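Local coordinates for protein acetyltransferase, GNAT family (Listeria monocytogenes str. 4b, PDB 2OH1) that probably transfers an acetyl group from acetyl-coenzyme A to an acceptor that is not known, as members of the GNAT acetyltransferase family do, at residues W46-H51 / N167-L171; Y155-Q161 / L171-E175; A19-R24 / I58-I62. All blocks are in the same frame, centred on the assembly; numbering follows the deposited sequence.

Interaction 1. Residues W46-H51 / N167-L171; sequences WSDILH and NGFYL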
loop_
_atom_site.group_PDB
_atom_site.type_symbol
_atom_site.label_atom_id
_atom_site.label_comp_id
_atom_site.label_asym_id
_atom_site.label_seq_id
_atom_site.Cartn_x
_atom_site.Cartn_y
_atom_site.Cartn_z
ATOM N N TRP A 46 -6.872 15.993 -2.124
ATOM C CA TRP A 46 -6.860 16.406 -0.713
ATOM C C TRP A 46 -6.480 15.237 0.207
ATOM O O TRP A 46 -5.905 15.438 1.278
ATOM C CB TRP A 46 -8.143 17.098 -0.256
ATOM C CG TRP A 46 -9.267 16.179 0.069
ATOM C CD1 TRP A 46 -10.223 15.703 -0.785
ATOM C CD2 TRP A 46 -9.546 15.594 1.342
ATOM N NE1 TRP A 46 -11.059 14.845 -0.109
ATOM C CE2 TRP A 46 -10.671 14.783 1.205
ATOM C CE3 TRP A 46 -8.950 15.709 2.612
ATOM C CZ2 TRP A 46 -11.229 14.083 2.281
ATOM C CZ3 TRP A 46 -9.500 15.013 3.651
ATOM C CH2 TRP A 46 -10.612 14.234 3.503
ATOM N N SER A 47 -6.774 14.016 -0.210
ATOM C CA SER A 47 -6.375 12.856 0.537
ATOM C C SER A 47 -4.855 12.700 0.685
ATOM O O SER A 47 -4.383 12.144 1.697
ATOM C CB SER A 47 -6.944 11.566 -0.123
ATOM O OG SER A 47 -6.531 11.502 -1.506
ATOM N N ASP A 48 -4.073 13.138 -0.309
ATOM C CA ASP A 48 -2.611 13.058 -0.210
ATOM C C ASP A 48 -2.106 14.112 0.746
ATOM O O ASP A 48 -1.163 13.923 1.463
ATOM C CB ASP A 48 -1.964 13.221 -1.589
ATOM C CG ASP A 48 -2.094 11.924 -2.425
ATOM O OD1 ASP A 48 -1.955 10.814 -1.854
ATOM O OD2 ASP A 48 -2.343 12.016 -3.637
ATOM N N ILE A 49 -2.747 15.252 0.719
ATOM C CA ILE A 49 -2.473 16.361 1.658
ATOM C C ILE A 49 -2.809 15.860 3.079
ATOM O O ILE A 49 -2.104 16.229 4.013
ATOM C CB ILE A 49 -3.318 17.621 1.342
ATOM C CG1 ILE A 49 -3.019 18.134 -0.077
ATOM C CG2 ILE A 49 -3.135 18.752 2.393
ATOM C CD1 ILE A 49 -3.991 19.249 -0.524
ATOM N N LEU A 50 -3.838 15.036 3.256
ATOM C CA LEU A 50 -4.163 14.544 4.574
ATOM C C LEU A 50 -3.173 13.462 5.007
ATOM O O LEU A 50 -2.578 13.555 6.076
ATOM C CB LEU A 50 -5.583 13.958 4.610
ATOM C CG LEU A 50 -6.108 13.491 5.973
ATOM C CD1 LEU A 50 -6.359 14.709 6.860
ATOM C CD2 LEU A 50 -7.265 12.513 5.791
ATOM N N HIS A 51 -2.968 12.444 4.175
ATOM C CA HIS A 51 -2.221 11.248 4.595
ATOM C C HIS A 51 -0.728 11.468 4.580
ATOM O O HIS A 51 -0.020 10.906 5.438
ATOM C CB HIS A 51 -2.586 10.057 3.729
ATOM C CG HIS A 51 -3.929 9.524 4.034
ATOM N ND1 HIS A 51 -4.331 9.188 5.313
ATOM C CD2 HIS A 51 -4.994 9.323 3.233
ATOM C CE1 HIS A 51 -5.599 8.822 5.275
ATOM N NE2 HIS A 51 -6.008 8.861 4.019
ATOM N N ASN A 167 -16.206 10.278 5.309
ATOM C CA ASN A 167 -15.235 11.383 5.288
ATOM C C ASN A 167 -14.639 11.658 3.919
ATOM O O ASN A 167 -13.489 12.129 3.813
ATOM C CB ASN A 167 -14.156 11.174 6.348
ATOM C CG ASN A 167 -14.670 11.441 7.775
ATOM O OD1 ASN A 167 -15.653 12.133 7.941
ATOM N ND2 ASN A 167 -14.005 10.914 8.763
ATOM N N GLY A 168 -15.421 11.358 2.873
ATOM C CA GLY A 168 -14.977 11.571 1.512
ATOM C C GLY A 168 -14.186 10.453 0.915
ATOM O O GLY A 168 -13.563 10.644 -0.154
ATOM N N PHE A 169 -14.119 9.301 1.618
ATOM C CA PHE A 169 -13.406 8.116 1.149
ATOM C C PHE A 169 -14.350 6.959 0.882
ATOM O O PHE A 169 -15.310 6.788 1.593
ATOM C CB PHE A 169 -12.327 7.653 2.163
ATOM C CG PHE A 169 -11.172 8.616 2.325
ATOM C CD1 PHE A 169 -11.327 9.743 3.121
ATOM C CD2 PHE A 169 -10.006 8.435 1.666
ATOM C CE1 PHE A 169 -10.324 10.635 3.266
ATOM C CE2 PHE A 169 -8.973 9.334 1.806
ATOM C CZ PHE A 169 -9.142 10.438 2.619
ATOM N N TYR A 170 -14.031 6.130 -0.104
ATOM C CA TYR A 170 -14.670 4.813 -0.235
ATOM C C TYR A 170 -13.769 3.770 0.468
ATOM O O TYR A 170 -12.547 3.839 0.429
ATOM C CB TYR A 170 -14.852 4.445 -1.692
ATOM C CG TYR A 170 -15.803 5.318 -2.451
ATOM C CD1 TYR A 170 -17.040 5.676 -1.920
ATOM C CD2 TYR A 170 -15.508 5.708 -3.735
ATOM C CE1 TYR A 170 -17.935 6.431 -2.664
ATOM C CE2 TYR A 170 -16.364 6.444 -4.485
ATOM C CZ TYR A 170 -17.593 6.822 -3.965
ATOM O OH TYR A 170 -18.465 7.573 -4.736
ATOM N N LEU A 171 -14.406 2.807 1.105
ATOM C CA LEU A 171 -13.728 1.766 1.846
ATOM C C LEU A 171 -13.835 0.444 1.080
ATOM O O LEU A 171 -14.918 0.063 0.651
ATOM C CB LEU A 171 -14.380 1.602 3.229
ATOM C CG LEU A 171 -14.054 2.633 4.317
ATOM C CD1 LEU A 171 -14.445 4.084 3.956
ATOM C CD2 LEU A 171 -14.716 2.186 5.593
HETATM O O HOH W 1 -13.374 13.285 -1.070
#

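Interaction 2. Residues Y155-Q161 / L171-E175; sequences YVRYGFQ and LYQKE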
loop_
_atom_site.group_PDB
_atom_site.type_symbol
_atom_site.label_atom_id
_atom_site.label_comp_id
_atom_site.label_asym_id
_atom_site.label_seq_id
_atom_site.Cartn_x
_atom_site.Cartn_y
_atom_site.Cartn_z
ATOM N N TYR A 155 -8.762 -0.682 -7.723
ATOM C CA TYR A 155 -9.019 -1.543 -6.585
ATOM C C TYR A 155 -10.117 -2.581 -6.859
ATOM O O TYR A 155 -10.038 -3.722 -6.445
ATOM C CB TYR A 155 -9.346 -0.711 -5.336
ATOM C CG TYR A 155 -8.178 0.140 -4.874
ATOM C CD1 TYR A 155 -6.921 -0.423 -4.709
ATOM C CD2 TYR A 155 -8.339 1.465 -4.557
ATOM C CE1 TYR A 155 -5.848 0.338 -4.225
ATOM C CE2 TYR A 155 -7.290 2.228 -4.108
ATOM C CZ TYR A 155 -6.052 1.658 -3.924
ATOM O OH TYR A 155 -5.024 2.463 -3.422
ATOM N N VAL A 156 -11.170 -2.158 -7.540
ATOM C CA VAL A 156 -12.223 -3.115 -7.899
ATOM C C VAL A 156 -11.670 -4.207 -8.832
ATOM O O VAL A 156 -11.925 -5.392 -8.660
ATOM C CB VAL A 156 -13.430 -2.368 -8.503
ATOM C CG1 VAL A 156 -14.494 -3.378 -9.100
ATOM C CG2 VAL A 156 -13.975 -1.370 -7.468
ATOM N N ARG A 157 -10.907 -3.794 -9.825
ATOM C CA ARG A 157 -10.293 -4.711 -10.792
ATOM C C ARG A 157 -9.392 -5.719 -10.078
ATOM O O ARG A 157 -9.341 -6.889 -10.465
ATOM C CB ARG A 157 -9.477 -3.915 -11.786
ATOM C CG ARG A 157 -9.037 -4.704 -12.964
ATOM C CD ARG A 157 -8.635 -3.784 -14.087
ATOM N NE ARG A 157 -7.427 -3.048 -13.747
ATOM C CZ ARG A 157 -7.350 -1.724 -13.607
ATOM N NH1 ARG A 157 -8.408 -0.944 -13.787
ATOM N NH2 ARG A 157 -6.181 -1.174 -13.305
ATOM N N TYR A 158 -8.717 -5.271 -9.028
ATOM C CA TYR A 158 -7.859 -6.140 -8.213
ATOM C C TYR A 158 -8.609 -7.022 -7.208
ATOM O O TYR A 158 -7.985 -7.727 -6.417
ATOM C CB TYR A 158 -6.815 -5.317 -7.461
ATOM C CG TYR A 158 -5.742 -4.606 -8.282
ATOM C CD1 TYR A 158 -5.581 -4.759 -9.666
ATOM C CD2 TYR A 158 -4.783 -3.840 -7.601
ATOM C CE1 TYR A 158 -4.544 -4.084 -10.345
ATOM C CE2 TYR A 158 -3.781 -3.194 -8.261
ATOM C CZ TYR A 158 -3.654 -3.316 -9.611
ATOM O OH TYR A 158 -2.616 -2.678 -10.257
ATOM N N GLY A 159 -9.946 -6.992 -7.214
ATOM C CA GLY A 159 -10.745 -7.905 -6.427
ATOM C C GLY A 159 -11.198 -7.419 -5.065
ATOM O O GLY A 159 -11.719 -8.206 -4.299
ATOM N N PHE A 160 -11.013 -6.141 -4.770
ATOM C CA PHE A 160 -11.510 -5.596 -3.537
ATOM C C PHE A 160 -12.998 -5.330 -3.620
ATOM O O PHE A 160 -13.512 -4.971 -4.670
ATOM C CB PHE A 160 -10.783 -4.307 -3.184
ATOM C CG PHE A 160 -9.423 -4.520 -2.658
ATOM C CD1 PHE A 160 -8.350 -4.753 -3.532
ATOM C CD2 PHE A 160 -9.203 -4.540 -1.291
ATOM C CE1 PHE A 160 -7.083 -4.958 -3.008
ATOM C CE2 PHE A 160 -7.932 -4.756 -0.783
ATOM C CZ PHE A 160 -6.898 -4.965 -1.643
ATOM N N GLN A 161 -13.677 -5.574 -2.504
ATOM C CA GLN A 161 -15.111 -5.293 -2.355
ATOM C C GLN A 161 -15.349 -3.940 -1.712
ATOM O O GLN A 161 -14.860 -3.628 -0.633
ATOM C CB GLN A 161 -15.830 -6.372 -1.534
ATOM C CG GLN A 161 -17.356 -6.154 -1.370
ATOM C CD GLN A 161 -18.117 -5.998 -2.695
ATOM O OE1 GLN A 161 -18.843 -5.018 -2.898
ATOM N NE2 GLN A 161 -17.959 -6.960 -3.582
ATOM N N LEU A 171 -14.406 2.807 1.105
ATOM C CA LEU A 171 -13.728 1.766 1.846
ATOM C C LEU A 171 -13.835 0.444 1.080
ATOM O O LEU A 171 -14.918 0.063 0.651
ATOM C CB LEU A 171 -14.380 1.602 3.229
ATOM C CG LEU A 171 -14.054 2.633 4.317
ATOM C CD1 LEU A 171 -14.445 4.084 3.956
ATOM C CD2 LEU A 171 -14.716 2.186 5.593
ATOM N N TYR A 172 -12.709 -0.277 0.998
ATOM C CA TYR A 172 -12.607 -1.533 0.248
ATOM C C TYR A 172 -11.965 -2.577 1.121
ATOM O O TYR A 172 -11.028 -2.320 1.856
ATOM C CB TYR A 172 -11.747 -1.360 -0.991
ATOM C CG TYR A 172 -12.366 -0.435 -2.028
ATOM C CD1 TYR A 172 -13.224 -0.920 -2.987
ATOM C CD2 TYR A 172 -12.026 0.920 -2.082
ATOM C CE1 TYR A 172 -13.802 -0.078 -3.928
ATOM C CE2 TYR A 172 -12.602 1.752 -3.008
ATOM C CZ TYR A 172 -13.478 1.254 -3.932
ATOM O OH TYR A 172 -14.012 2.077 -4.895
ATOM N N GLN A 173 -12.427 -3.808 0.982
ATOM C CA GLN A 173 -11.775 -4.942 1.638
ATOM C C GLN A 173 -11.785 -6.171 0.790
ATOM O O GLN A 173 -12.664 -6.364 -0.036
ATOM C CB GLN A 173 -12.378 -5.228 2.996
ATOM C CG GLN A 173 -13.688 -5.849 3.051
ATOM C CD GLN A 173 -14.194 -6.188 4.490
ATOM O OE1 GLN A 173 -13.621 -5.823 5.520
ATOM N NE2 GLN A 173 -15.336 -6.840 4.529
ATOM N N LYS A 174 -10.761 -6.965 1.012
ATOM C CA LYS A 174 -10.655 -8.242 0.355
ATOM C C LYS A 174 -10.592 -9.303 1.448
ATOM O O LYS A 174 -9.702 -9.274 2.294
ATOM C CB LYS A 174 -9.439 -8.281 -0.539
ATOM C CG LYS A 174 -9.392 -9.533 -1.374
ATOM C CD LYS A 174 -8.164 -9.712 -2.215
ATOM C CE LYS A 174 -8.160 -8.905 -3.426
ATOM N NZ LYS A 174 -7.322 -9.548 -4.495
ATOM N N GLU A 175 -11.477 -10.287 1.394
ATOM C CA GLU A 175 -11.434 -11.358 2.355
ATOM C C GLU A 175 -10.342 -12.333 1.928
ATOM O O GLU A 175 -10.193 -12.674 0.751
ATOM C CB GLU A 175 -12.803 -12.030 2.460
ATOM C CG GLU A 175 -12.994 -12.785 3.800
ATOM C CD GLU A 175 -14.483 -13.062 4.148
ATOM O OE1 GLU A 175 -15.346 -12.881 3.250
ATOM O OE2 GLU A 175 -14.757 -13.466 5.312
#

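Interaction 3. Residues A19-R24 / I58-I62; sequences AAPTDR and IEQRI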
loop_
_atom_site.group_PDB
_atom_site.type_symbol
_atom_site.label_atom_id
_atom_site.label_comp_id
_atom_site.label_asym_id
_atom_site.label_seq_id
_atom_site.Cartn_x
_atom_site.Cartn_y
_atom_site.Cartn_z
ATOM N N ALA A 19 11.728 -4.355 4.546
ATOM C CA ALA A 19 12.794 -3.354 4.781
ATOM C C ALA A 19 13.538 -3.650 6.069
ATOM O O ALA A 19 12.956 -4.105 7.059
ATOM C CB ALA A 19 12.245 -1.899 4.788
ATOM N N ALA A 20 14.804 -3.312 6.047
ATOM C CA ALA A 20 15.667 -3.310 7.230
ATOM C C ALA A 20 16.132 -1.907 7.557
ATOM O O ALA A 20 15.978 -0.978 6.764
ATOM C CB ALA A 20 16.880 -4.202 6.974
ATOM N N PRO A 21 16.682 -1.728 8.776
ATOM C CA PRO A 21 17.135 -0.397 9.103
ATOM C C PRO A 21 18.043 0.286 8.074
ATOM O O PRO A 21 17.929 1.512 7.871
ATOM C CB PRO A 21 17.818 -0.588 10.464
ATOM C CG PRO A 21 17.003 -1.683 11.087
ATOM C CD PRO A 21 16.786 -2.635 9.943
ATOM N N THR A 22 18.943 -0.435 7.393
ATOM C CA THR A 22 19.819 0.167 6.419
ATOM C C THR A 22 19.111 0.657 5.164
ATOM O O THR A 22 19.696 1.339 4.365
ATOM C CB THR A 22 20.935 -0.836 6.048
ATOM O OG1 THR A 22 20.347 -2.096 5.746
ATOM C CG2 THR A 22 21.988 -0.952 7.183
ATOM N N ASP A 23 17.843 0.308 4.992
ATOM C CA ASP A 23 17.026 0.797 3.869
ATOM C C ASP A 23 16.412 2.142 4.080
ATOM O O ASP A 23 15.779 2.683 3.153
ATOM C CB ASP A 23 15.953 -0.220 3.530
ATOM C CG ASP A 23 16.526 -1.554 3.089
ATOM O OD1 ASP A 23 17.372 -1.604 2.177
ATOM O OD2 ASP A 23 16.110 -2.596 3.627
ATOM N N ARG A 24 16.510 2.676 5.305
ATOM C CA ARG A 24 15.802 3.901 5.669
ATOM C C ARG A 24 16.040 5.052 4.736
ATOM O O ARG A 24 15.110 5.701 4.277
ATOM C CB ARG A 24 16.107 4.348 7.105
ATOM C CG ARG A 24 15.360 5.645 7.450
ATOM C CD ARG A 24 15.494 6.030 8.909
ATOM N NE ARG A 24 16.892 6.005 9.269
ATOM C CZ ARG A 24 17.762 6.982 8.999
ATOM N NH1 ARG A 24 17.390 8.112 8.393
ATOM N NH2 ARG A 24 19.036 6.805 9.327
ATOM N N ILE A 58 9.183 6.303 10.070
ATOM C CA ILE A 58 9.704 5.236 9.233
ATOM C C ILE A 58 10.456 4.157 10.012
ATOM O O ILE A 58 10.365 2.956 9.672
ATOM C CB ILE A 58 10.556 5.817 8.092
ATOM C CG1 ILE A 58 10.864 4.744 7.045
ATOM C CG2 ILE A 58 11.739 6.561 8.660
ATOM C CD1 ILE A 58 9.622 4.038 6.430
ATOM N N GLU A 59 11.144 4.526 11.090
ATOM C CA GLU A 59 11.915 3.509 11.850
ATOM C C GLU A 59 10.961 2.504 12.476
ATOM O O GLU A 59 11.258 1.296 12.508
ATOM C CB GLU A 59 12.848 4.156 12.857
ATOM C CG GLU A 59 13.932 4.974 12.151
ATOM C CD GLU A 59 14.995 5.564 13.058
ATOM O OE1 GLU A 59 15.495 4.831 13.946
ATOM O OE2 GLU A 59 15.372 6.755 12.832
ATOM N N GLN A 60 9.828 2.968 12.974
ATOM C CA GLN A 60 8.894 2.049 13.594
ATOM C C GLN A 60 8.140 1.249 12.528
ATOM O O GLN A 60 7.827 0.068 12.731
ATOM C CB GLN A 60 7.925 2.799 14.515
ATOM C CG GLN A 60 7.011 1.900 15.298
ATOM C CD GLN A 60 7.731 1.186 16.452
ATOM O OE1 GLN A 60 8.908 1.433 16.733
ATOM N NE2 GLN A 60 7.010 0.286 17.118
ATOM N N ARG A 61 7.884 1.849 11.381
ATOM C CA ARG A 61 7.357 1.033 10.242
ATOM C C ARG A 61 8.306 -0.140 9.903
ATOM O O ARG A 61 7.883 -1.290 9.771
ATOM C CB ARG A 61 7.141 1.838 8.985
ATOM C CG ARG A 61 6.163 2.951 9.121
ATOM C CD ARG A 61 4.690 2.497 9.030
ATOM N NE ARG A 61 4.223 1.988 10.268
ATOM C CZ ARG A 61 3.977 2.695 11.364
ATOM N NH1 ARG A 61 4.117 4.030 11.373
ATOM N NH2 ARG A 61 3.557 2.076 12.459
ATOM N N ILE A 62 9.596 0.140 9.828
ATOM C CA ILE A 62 10.609 -0.899 9.586
ATOM C C ILE A 62 10.656 -1.931 10.713
ATOM O O ILE A 62 10.591 -3.159 10.471
ATOM C CB ILE A 62 11.989 -0.239 9.291
ATOM C CG1 ILE A 62 12.001 0.485 7.984
ATOM C CG2 ILE A 62 13.114 -1.291 9.333
ATOM C CD1 ILE A 62 13.209 1.372 7.816
HETATM O O HOH W 2 11.051 -5.101 8.673
#

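Interaction 1. Residues W46-H51 / N167-L171
F169, at the start of strand 169-175, packs its ring against W46, S47, L50 and H51 of the short helix 46-51. The ring sends an edge toward the face of the six-membered ring of W46, an offset edge-to-face pair with centroids 5.4 Å apart and planes at 63°. The closest atoms of this pair are W46 CH2 and F169 CE1, at 3.6 Å. On the far part of the phenyl ring, H51 brings the edge of its imidazole, with NE2 3.7 Å from F169 CE2, and the two planes lie oblique to one another. W90 of helix 89-95 adds edge-to-face contacts to both H51 and F169.

Apolar packing fills in between. S47 CB touches F169 CE2 at 3.6 Å; a residue as small as serine lets the phenyl ring come close to the helix. L50 CD2 lies farther off, 4.2 Å from F169 CZ.

W46 CG stands between its backbone N and carbonyl carbon (chi1 80°), and the indole meets the turn before the strand in two ways. N167 O lies near the ring plane at its edge, a van der Waals approach 3.4 Å from W46 CZ2, and a water accepts from W46 NE1 at 3.0 Å and donates to G168 O. G168 has positive phi (86°), where a CB would press on the carbonyl oxygen of N167, so glycine suits the turn; its bare CA also lets W46 come close.

The whole is an aromatic cluster that fastens a peripheral helix to the hairpin turn joining strands 161-166 and 169-175 of the GNAT sheet.

Interaction 2. Residues Y155-Q161 / L171-E175
A Schellman motif ends helix 149-157, and the chain then turns into strand 161-166, which pairs antiparallel with strand 169-175: this is the connection from the last helix into the C-terminal beta hairpin of the GNAT fold. G159, with positive phi, makes the turn; its N bonds back to V156 O, while F160 N bonds to Y155 O. Glycine suits the place because a CB there would collide with the preceding carbonyl oxygen.

Q161 and Q173 form a hydrogen-bonded pair: Q161 N gives to Q173 O at 2.8 Å and Q173 N returns a bond to Q161 O at 2.9 Å, both fairly straight. Q161 O also receives a CA-H...O contact from Y172. These two strands close one side of the sheet, with 161-166 outermost, and the amide of Q173 reaches R141 on the neighbouring strand 139-145.

Y172 points toward the helix end. V156 CG2 meets its CE1 at 3.8 Å, Y155 CB lies over one face of its ring, and the Y155 ring stands oblique to it. Its hydroxyl hydrogen-bonds N152 OD1, one turn before V156 in helix 149-157, so tyrosine suits a place that is packed along the ring and polar at its end. F160 packs CB to CB against Y172, and K174 CB sits over one face of the F160 ring, a CH-pi contact 4.1 Å from the centroid.

The lysine thus uses its aliphatic part on a phenyl face and its charge beyond it. Its chain bends at chi3 (-78°), which carries the ammonium to the helix terminus, where E129 of helix 120-134 provides a salt bridge and K174 NZ gives a 2.7 Å hydrogen bond to Y158 O, nearly along the C=O axis.

Interaction 3. Residues A19-R24 / I58-I62
The guanidinium of R24 and the carboxylate of E59 are flat groups turned 34° apart, and E59 OE2 lies obliquely to the guanidinium, well out of its plane. The salt bridge is long, 3.9 Å from R24 NE to E59 OE2, and rests on charge alone, since no N-H points at the oxygen. The contact joins the loop after strand 12-18, its 3-10 turn 21-23 and the first residue of helix 24-40 to helix 58-63, on the N-terminal side of the GNAT fold.

Behind the charged ends the side chains touch through aliphatic groups: R24 runs extended to CD, which lies 3.8 Å from the E59 CG methylene and from the I58 CG2 methyl, and the bend at chi3 (51°) turns the guanidinium aside. Arginine suits this partly exposed place, with an aliphatic stem to lie on I58 and E59 and a charged end.

I62 fills the more buried half. Its CG2, anti to the backbone N, rests on the backbone of A19 to P21, 3.6 Å from A20 C, while CG1 meets A19 CB at 4.0 Å. Alanine's small side chain lets the isoleucine close on the loop. That loop is held in shape by D23, whose OD2 accepts from A20 N at 2.8 Å and also meets R17 in a salt bridge. A water lies 2.7 Å from both A19 O and I62 O.

In the fold
Interactions 1 and 2 share strand 169-175, gripping its beginning and its later part, with L171 common to both segment pairs and centres about 17 Å apart. Interaction 3 lies across the centre of the chain from interaction 2 and joins other elements, although helices 46-51 and 58-63 follow each other in sequence. All three are partly buried, and each combines buried and exposed residues. Their chemistry follows their place: side chains and one water hold a helix to a turn in interaction 1, interaction 2 combines one backbone pair of the sheet with aromatic packing and a lysine bonded to a helix end, and aliphatic contacts with a long, undirected salt bridge join loop to helix in interaction 3.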